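Local coordinates for protein phytase (Debaryomyces castellii, PDB 2GFI) that releases phosphate from phytate by hydrolysis, as a 3-phytase of the histidine acid phosphatase family, at residues Asp182-Asn186 with Asp187-Thr191; Asp320-Asn324 with Lys325-Ser329. All coordinates share one frame; numbering follows the deposited sequence.

Contact 1. Residues Asp182-Asn186 with Asp187-Thr191; sequences DDFSN and DTVKT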
# COMPACT_ATOMS: atom_id res chain seq x y z
N ASP A 182 -26.39 10.53 -13.71
CA ASP A 182 -27.50 10.29 -14.64
C ASP A 182 -28.48 11.47 -14.80
O ASP A 182 -29.48 11.37 -15.52
CB ASP A 182 -28.20 8.95 -14.38
CG ASP A 182 -28.95 8.90 -13.03
OD1 ASP A 182 -28.92 9.89 -12.23
OD2 ASP A 182 -29.60 7.87 -12.69
N ASP A 183 -28.17 12.59 -14.15
CA ASP A 183 -28.93 13.83 -14.31
C ASP A 183 -28.32 14.76 -15.35
O ASP A 183 -28.87 15.83 -15.61
CB ASP A 183 -28.99 14.62 -13.00
CG ASP A 183 -29.77 13.91 -11.93
OD1 ASP A 183 -30.80 13.27 -12.26
OD2 ASP A 183 -29.43 13.93 -10.73
N PHE A 184 -27.19 14.37 -15.91
CA PHE A 184 -26.48 15.21 -16.86
C PHE A 184 -27.27 15.30 -18.16
O PHE A 184 -27.72 14.29 -18.67
CB PHE A 184 -25.05 14.70 -17.13
CG PHE A 184 -24.33 15.52 -18.14
CD1 PHE A 184 -23.51 16.55 -17.74
CD2 PHE A 184 -24.58 15.33 -19.52
CE1 PHE A 184 -22.87 17.36 -18.69
CE2 PHE A 184 -23.97 16.13 -20.45
CZ PHE A 184 -23.10 17.15 -20.04
N SER A 185 -27.44 16.51 -18.66
CA SER A 185 -28.11 16.79 -19.94
C SER A 185 -27.81 18.24 -20.30
O SER A 185 -27.28 18.99 -19.48
CB SER A 185 -29.64 16.58 -19.85
OG SER A 185 -30.30 17.69 -19.24
N ASN A 186 -28.17 18.63 -21.52
CA ASN A 186 -27.97 20.03 -21.94
C ASN A 186 -28.91 20.96 -21.22
O ASN A 186 -28.71 22.17 -21.24
CB ASN A 186 -28.01 20.22 -23.48
CG ASN A 186 -29.27 19.68 -24.11
OD1 ASN A 186 -30.33 19.60 -23.48
ND2 ASN A 186 -29.17 19.29 -25.39
N ASP A 187 -29.91 20.39 -20.55
CA ASP A 187 -30.77 21.19 -19.67
C ASP A 187 -30.23 21.39 -18.26
O ASP A 187 -30.42 22.46 -17.69
CB ASP A 187 -32.17 20.61 -19.60
CG ASP A 187 -32.86 20.60 -20.94
OD1 ASP A 187 -32.68 21.60 -21.72
OD2 ASP A 187 -33.60 19.64 -21.30
N THR A 188 -29.61 20.37 -17.68
CA THR A 188 -29.14 20.51 -16.29
C THR A 188 -27.79 21.16 -16.16
O THR A 188 -27.43 21.62 -15.07
CB THR A 188 -29.20 19.18 -15.55
OG1 THR A 188 -28.37 18.22 -16.22
CG2 THR A 188 -30.65 18.61 -15.61
N VAL A 189 -27.05 21.25 -17.26
CA VAL A 189 -25.72 21.88 -17.25
C VAL A 189 -25.66 22.88 -18.36
O VAL A 189 -26.06 22.59 -19.49
CB VAL A 189 -24.54 20.84 -17.44
CG1 VAL A 189 -23.17 21.54 -17.40
CG2 VAL A 189 -24.64 19.70 -16.42
N LYS A 190 -25.18 24.08 -18.06
CA LYS A 190 -24.98 25.03 -19.10
C LYS A 190 -23.51 25.43 -19.07
O LYS A 190 -23.02 25.95 -18.06
CB LYS A 190 -25.92 26.23 -18.95
CG LYS A 190 -27.46 25.89 -19.25
CD LYS A 190 -27.71 25.24 -20.63
CE LYS A 190 -29.21 25.17 -20.98
NZ LYS A 190 -29.40 24.79 -22.45
N THR A 191 -22.83 25.17 -20.18
CA THR A 191 -21.42 25.45 -20.26
C THR A 191 -21.20 26.77 -20.96
O THR A 191 -21.71 27.00 -22.06
CB THR A 191 -20.71 24.34 -21.03
OG1 THR A 191 -20.82 23.12 -20.29
CG2 THR A 191 -19.21 24.60 -21.10
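T188 reaches back to D183 and S185 and pins the turn that carries the chain into strand 189-194. Its CB lies 3.4 Å from D183 O. Of its two branches, the methyl CG2 rests against the same carbonyl oxygen and near S185 OG, while the hydroxyl does the bonding. OG1 falls between the backbone N and the carbonyl carbon (chi1 59°), which turns it back toward D183 and S185. There it donates to D183 O over a short 2.5 Å, tilted 21° from the carbonyl plane, and takes a weak, bent bond from S185 N.

S185 answers with an ST turn: its OG accepts from D187 N at 3.0 Å and from T188 N at 3.2 Å, so one hydroxyl oxygen holds two successive amides. S185 O accepts from V189 N at 3.2 Å, closing a helix-like turn just before the strand starts. On the outer side, K190 bends at chi2 and brings NZ back to N186 O, a weak bond at an exposed corner. The apolar side has V189 CG2 against F184 CD1 at 3.6 Å, the two side chains crossing at about a right angle.

Around this turn, T188 and V189 pack on M180 of helix 166-180, V189 also meets V160 of strand 158-163, and F184 lies on R177 of helix 166-180 and on R177 of the second subunit.

Contact 2. Residues Asp320-Asn324 with Lys325-Ser329; sequences DKNEN and KIWLS
K325 folds back onto N322, and W327 packs beside N322 and N324, in the loop that ends in an Asx turn and feeds strand 326-331 of the central sheet of the histidine phosphatase fold. In the Asx turn N322 OD1 accepts from N324 N at 2.8 Å, a fairly straight bond of 160° that holds the N322 amide in place.

The tight part is around the indole. The N322 amide meets the rim of the benzo ring, ND2 standing 3.7 Å from W327 CZ2 with the two planes 85° apart. The N324 side chain comes over one face instead, its plane nearly perpendicular to the ring (88°). W327 is buried, and it packs further on Q63 and Q65 of strand 59-69 and on F161 of strand 158-163; N324 touches P159.

The solvent side is where the K325 chain crosses the loop, with D320 and E323 exposed beside it. The lysine chain starts beside its backbone N, bends at chi2 (-65°) and then runs extended, passing CE close to N322 O before NZ donates to that oxygen at 2.8 Å. NZ also comes near D320 O, but at a poor angle for a bond. The D320 and E323 carboxylates stay well away from NZ, so it is backbone oxygen that receives the ammonium. With an alanine here, N322 O would probably lose this donor, and the loop bend before the strand would be freer to move.

Between the loop and the ring sits one water, near the indole plane, accepting from W327 NE1 at 2.9 Å.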
# COMPACT_ATOMS: atom_id res chain seq x y z
N ASP A 320 -22.93 36.39 -0.76
CA ASP A 320 -23.88 35.46 -0.10
C ASP A 320 -25.07 34.94 -0.86
O ASP A 320 -25.48 33.81 -0.62
CB ASP A 320 -24.57 36.19 1.08
CG ASP A 320 -23.65 36.47 2.19
OD1 ASP A 320 -23.83 35.82 3.26
OD2 ASP A 320 -22.72 37.32 2.10
N LYS A 321 -25.69 35.79 -1.67
CA LYS A 321 -27.08 35.56 -2.09
C LYS A 321 -27.24 34.96 -3.47
O LYS A 321 -28.36 34.68 -3.90
CB LYS A 321 -27.90 36.86 -1.99
CG LYS A 321 -28.68 37.00 -0.68
CD LYS A 321 -27.79 37.38 0.51
CE LYS A 321 -28.67 37.79 1.71
NZ LYS A 321 -28.36 37.03 2.97
N ASN A 322 -26.13 34.75 -4.18
CA ASN A 322 -26.22 34.11 -5.48
C ASN A 322 -26.82 32.73 -5.27
O ASN A 322 -26.41 32.03 -4.37
CB ASN A 322 -24.85 34.02 -6.12
CG ASN A 322 -24.93 33.71 -7.59
OD1 ASN A 322 -25.64 32.79 -8.01
ND2 ASN A 322 -24.18 34.48 -8.40
N GLU A 323 -27.85 32.38 -6.04
CA GLU A 323 -28.48 31.06 -5.94
C GLU A 323 -27.44 29.98 -6.25
O GLU A 323 -27.58 28.84 -5.83
CB GLU A 323 -29.64 30.89 -6.95
CG GLU A 323 -30.46 32.15 -7.25
CD GLU A 323 -31.68 32.35 -6.33
OE1 GLU A 323 -31.64 31.94 -5.13
OE2 GLU A 323 -32.69 32.95 -6.82
N ASN A 324 -26.42 30.34 -7.02
CA ASN A 324 -25.40 29.38 -7.39
C ASN A 324 -24.22 29.43 -6.45
O ASN A 324 -23.63 30.50 -6.17
CB ASN A 324 -24.99 29.50 -8.85
CG ASN A 324 -23.94 28.45 -9.24
OD1 ASN A 324 -22.76 28.79 -9.44
ND2 ASN A 324 -24.36 27.20 -9.34
N LYS A 325 -23.91 28.26 -5.91
CA LYS A 325 -22.89 28.15 -4.88
C LYS A 325 -21.67 27.35 -5.36
O LYS A 325 -20.70 27.24 -4.64
CB LYS A 325 -23.50 27.48 -3.64
CG LYS A 325 -24.87 28.00 -3.22
CD LYS A 325 -24.77 29.46 -2.78
CE LYS A 325 -26.03 29.92 -2.06
NZ LYS A 325 -25.88 31.35 -1.69
N ILE A 326 -21.74 26.76 -6.54
CA ILE A 326 -20.69 25.89 -7.05
C ILE A 326 -20.14 26.48 -8.33
O ILE A 326 -20.84 26.54 -9.35
CB ILE A 326 -21.23 24.46 -7.28
CG1 ILE A 326 -21.71 23.86 -5.98
CG2 ILE A 326 -20.17 23.56 -7.86
CD1 ILE A 326 -22.58 22.61 -6.18
N TRP A 327 -18.89 26.93 -8.25
CA TRP A 327 -18.20 27.55 -9.35
C TRP A 327 -17.19 26.56 -9.91
O TRP A 327 -16.34 26.06 -9.17
CB TRP A 327 -17.55 28.86 -8.86
CG TRP A 327 -18.63 29.71 -8.29
CD1 TRP A 327 -18.90 29.93 -6.97
CD2 TRP A 327 -19.66 30.38 -9.02
NE1 TRP A 327 -20.02 30.71 -6.84
CE2 TRP A 327 -20.51 31.00 -8.09
CE3 TRP A 327 -19.95 30.53 -10.39
CZ2 TRP A 327 -21.64 31.78 -8.47
CZ3 TRP A 327 -21.07 31.29 -10.77
CH2 TRP A 327 -21.89 31.90 -9.81
N LEU A 328 -17.34 26.26 -11.20
CA LEU A 328 -16.54 25.28 -11.90
C LEU A 328 -15.90 25.93 -13.12
O LEU A 328 -16.57 26.23 -14.11
CB LEU A 328 -17.41 24.10 -12.34
CG LEU A 328 -18.30 23.46 -11.27
CD1 LEU A 328 -19.23 22.44 -11.90
CD2 LEU A 328 -17.44 22.80 -10.17
N SER A 329 -14.58 26.14 -13.02
CA SER A 329 -13.80 26.82 -14.05
C SER A 329 -12.66 25.92 -14.47
O SER A 329 -11.95 25.36 -13.63
CB SER A 329 -13.20 28.13 -13.52
OG SER A 329 -14.21 29.00 -13.09
O HOH W 1 -21.94 31.74 -4.91

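Overall arrangement
Along the chain, strand 59-69 comes early, then strand 158-163 and helix 166-180; contact 1 closes the loop from that helix into strand 189-194. Well over a hundred residues later, contact 2 closes the equivalent step from helix 302-318 into strand 326-331. The two are in series, neither nested nor crossing, and their nearest atoms stay about 7 Å apart. What joins them is strand 158-163, which pairs in parallel with both strands: L158 bonds the backbone of T188 and K190, and also meets the side chain of L328. Contact 1 adds packing on the second subunit, whereas no other chain of the assembly touches contact 2.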